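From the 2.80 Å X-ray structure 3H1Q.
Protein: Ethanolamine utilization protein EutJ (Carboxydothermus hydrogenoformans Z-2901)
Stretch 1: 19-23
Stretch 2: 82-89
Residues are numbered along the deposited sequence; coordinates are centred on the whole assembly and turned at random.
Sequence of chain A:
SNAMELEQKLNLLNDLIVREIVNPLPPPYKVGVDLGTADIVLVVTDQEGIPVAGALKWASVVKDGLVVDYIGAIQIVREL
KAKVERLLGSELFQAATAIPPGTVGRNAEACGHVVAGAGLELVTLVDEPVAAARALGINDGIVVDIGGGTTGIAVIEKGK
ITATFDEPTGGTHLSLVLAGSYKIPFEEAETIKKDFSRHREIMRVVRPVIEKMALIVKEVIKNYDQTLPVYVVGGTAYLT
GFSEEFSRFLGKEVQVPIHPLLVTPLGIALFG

Stretch 1 19-23: REIVN
Stretch 2 (82-89) AKVERLLG

Residues 82-87 are the last part of a helix that begins earlier in the chain, with phi/psi running from -77/-36 at Ala82 to -86/-41 at Leu87. Arg86 N donates to Ala82 O at 2.9 Å, and Leu88 N closes on Val84 O at 2.7 Å; between them, Leu87 N makes only weak bonds, 3.1 Å to Lys83 O and 3.1 Å to Val84 O. Leu88, at -76/166, is the first residue to leave helical angles, and Gly89 follows at -56/-61.

Stretch 1 has no regular helix or strand. Arg19 (-90/8) leaves helical angles after a preceding helix, Glu20 takes a positive phi (42/67), and Ile21 (-136/171), Val22 (-119/165) and Asn23 (-108/102) are extended. Extended backbone sends successive side chains to alternate sides, so the CA-to-CB bond of Val22 points toward the helix while those of Ile21 (chi1 p, chi2 -143°, between wells) and Asn23 (chi1 t, chi2 -5°) point away. In register, Ile21 CA lies 6.3 Å from Leu87 CA and Val22 CA 6.0 Å from Leu88 CA; the stretches run in broadly the same direction. No backbone hydrogen bond joins them; every contact involves at least one side chain, and 298 Å² is buried in all.

The polar link is a salt bridge. The CA-to-CB bond of Glu20 (chi1 m, chi2 t, chi3 -11°) points toward the helix, and that of Lys83 (chi1 t, chi2 149°, chi3 p, chi4 t) toward stretch 1. Lys83 NZ donates a hydrogen bond to Glu20 OE2 at 3.2 Å. Two long side chains of opposite charge suit this place, since together they span the gap between backbones, and the lysine's methylenes carry its ammonium group out to the carboxylate.

One helical turn beyond Lys83, the CA-to-CB bond of Leu87 (chi1 -121°, between wells; chi2 p) also points toward stretch 1. Its CD2 lies 3.6 Å from Glu20 CB, so the aliphatic base of the glutamate packs against the leucine while its carboxylate reaches the lysine. The same Leu87 CD2 is 4.2 Å from Ile21 N.

Val22 (chi1 m) makes the apolar contacts with Leu87 and Leu88. Its CG1 lies 4.1 Å from Leu87 CB and 3.8 Å from Leu88 CD1, and it also approaches Leu88 N at 3.7 Å, while its CG2 is 3.7 Å from Leu87 O. A short branched residue fits well here, placing two methyls against the helix end without a long reach. The CA-to-CB bond of Leu88 (chi1 t, chi2 p) lies sideways to stretch 1, but the end of the side chain comes nearer, giving Val22 a buried hydrophobic partner.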

# COMPACT_ATOMS: atom_id res chain seq x y z
N ARG A 19 -9.64 2.76 -14.88
CA ARG A 19 -10.26 2.87 -16.20
C ARG A 19 -9.52 2.00 -17.21
O ARG A 19 -9.79 2.07 -18.41
CB ARG A 19 -10.30 4.30 -16.70
CG ARG A 19 -10.67 5.29 -15.70
CD ARG A 19 -12.10 5.26 -15.40
NE ARG A 19 -12.30 5.97 -14.13
CZ ARG A 19 -13.47 6.17 -13.52
NH1 ARG A 19 -14.62 5.72 -14.04
NH2 ARG A 19 -13.48 6.83 -12.37
N GLU A 20 -8.57 1.20 -16.70
CA GLU A 20 -7.74 0.31 -17.53
C GLU A 20 -7.28 0.97 -18.82
O GLU A 20 -7.74 0.59 -19.89
CB GLU A 20 -8.50 -0.98 -17.83
CG GLU A 20 -8.93 -1.76 -16.59
CD GLU A 20 -9.70 -3.04 -16.91
OE1 GLU A 20 -10.07 -3.23 -18.09
OE2 GLU A 20 -9.92 -3.87 -15.99
N ILE A 21 -6.43 1.99 -18.72
CA ILE A 21 -5.79 2.54 -19.90
C ILE A 21 -4.35 2.74 -19.51
O ILE A 21 -4.01 2.59 -18.34
CB ILE A 21 -6.39 3.90 -20.38
CG1 ILE A 21 -5.89 5.06 -19.49
CG2 ILE A 21 -7.92 3.80 -20.62
CD1 ILE A 21 -6.88 6.19 -19.16
N VAL A 22 -3.52 3.07 -20.50
CA VAL A 22 -2.10 3.34 -20.29
C VAL A 22 -1.66 4.77 -20.67
O VAL A 22 -2.38 5.49 -21.37
CB VAL A 22 -1.24 2.38 -21.11
CG1 VAL A 22 -1.48 0.97 -20.64
CG2 VAL A 22 -1.56 2.52 -22.56
N ASN A 23 -0.47 5.14 -20.22
CA ASN A 23 0.13 6.42 -20.45
C ASN A 23 1.23 6.19 -21.45
O ASN A 23 2.29 5.76 -21.07
CB ASN A 23 0.69 6.97 -19.13
CG ASN A 23 1.28 8.39 -19.23
OD1 ASN A 23 1.37 8.99 -20.30
ND2 ASN A 23 1.70 8.92 -18.09
N ALA A 82 -0.67 -9.89 -17.66
CA ALA A 82 -1.27 -10.04 -18.97
C ALA A 82 -2.22 -8.92 -19.26
O ALA A 82 -2.32 -8.49 -20.39
CB ALA A 82 -1.97 -11.35 -19.07
N LYS A 83 -2.93 -8.45 -18.24
CA LYS A 83 -3.90 -7.39 -18.48
C LYS A 83 -3.14 -6.17 -18.95
O LYS A 83 -3.48 -5.57 -19.97
CB LYS A 83 -4.69 -7.03 -17.23
CG LYS A 83 -5.65 -5.86 -17.49
CD LYS A 83 -6.93 -5.86 -16.67
CE LYS A 83 -6.64 -5.80 -15.20
NZ LYS A 83 -7.90 -5.77 -14.39
N VAL A 84 -2.11 -5.84 -18.18
CA VAL A 84 -1.32 -4.66 -18.42
C VAL A 84 -0.67 -4.83 -19.78
O VAL A 84 -0.66 -3.90 -20.59
CB VAL A 84 -0.30 -4.44 -17.29
CG1 VAL A 84 0.87 -3.58 -17.75
CG2 VAL A 84 -1.00 -3.82 -16.10
N GLU A 85 -0.18 -6.03 -20.06
CA GLU A 85 0.41 -6.28 -21.36
C GLU A 85 -0.54 -6.12 -22.55
O GLU A 85 -0.12 -5.61 -23.55
CB GLU A 85 1.13 -7.61 -21.39
CG GLU A 85 2.48 -7.51 -20.74
CD GLU A 85 3.15 -8.85 -20.54
OE1 GLU A 85 2.56 -9.90 -20.90
OE2 GLU A 85 4.28 -8.87 -20.01
N ARG A 86 -1.81 -6.50 -22.44
CA ARG A 86 -2.69 -6.27 -23.57
C ARG A 86 -2.95 -4.75 -23.76
O ARG A 86 -3.10 -4.26 -24.88
CB ARG A 86 -4.00 -7.11 -23.51
CG ARG A 86 -5.08 -6.69 -22.51
CD ARG A 86 -6.38 -7.55 -22.61
NE ARG A 86 -7.17 -7.72 -21.34
CZ ARG A 86 -7.05 -8.73 -20.45
NH1 ARG A 86 -6.14 -9.69 -20.63
NH2 ARG A 86 -7.84 -8.80 -19.35
N LEU A 87 -2.93 -4.03 -22.65
CA LEU A 87 -3.43 -2.68 -22.55
C LEU A 87 -2.31 -1.80 -22.98
O LEU A 87 -2.52 -0.83 -23.71
CB LEU A 87 -3.76 -2.39 -21.10
CG LEU A 87 -5.20 -2.02 -20.77
CD1 LEU A 87 -6.18 -2.88 -21.51
CD2 LEU A 87 -5.40 -2.07 -19.26
N LEU A 88 -1.10 -2.16 -22.55
CA LEU A 88 0.11 -1.49 -22.99
C LEU A 88 0.44 -1.96 -24.39
O LEU A 88 -0.10 -2.96 -24.85
CB LEU A 88 1.24 -1.86 -22.07
CG LEU A 88 2.47 -0.99 -21.97
CD1 LEU A 88 2.11 0.48 -21.90
CD2 LEU A 88 3.19 -1.44 -20.71
N GLY A 89 1.33 -1.27 -25.08
CA GLY A 89 1.85 -1.88 -26.29
C GLY A 89 2.48 -3.27 -26.04
O GLY A 89 2.00 -4.27 -26.54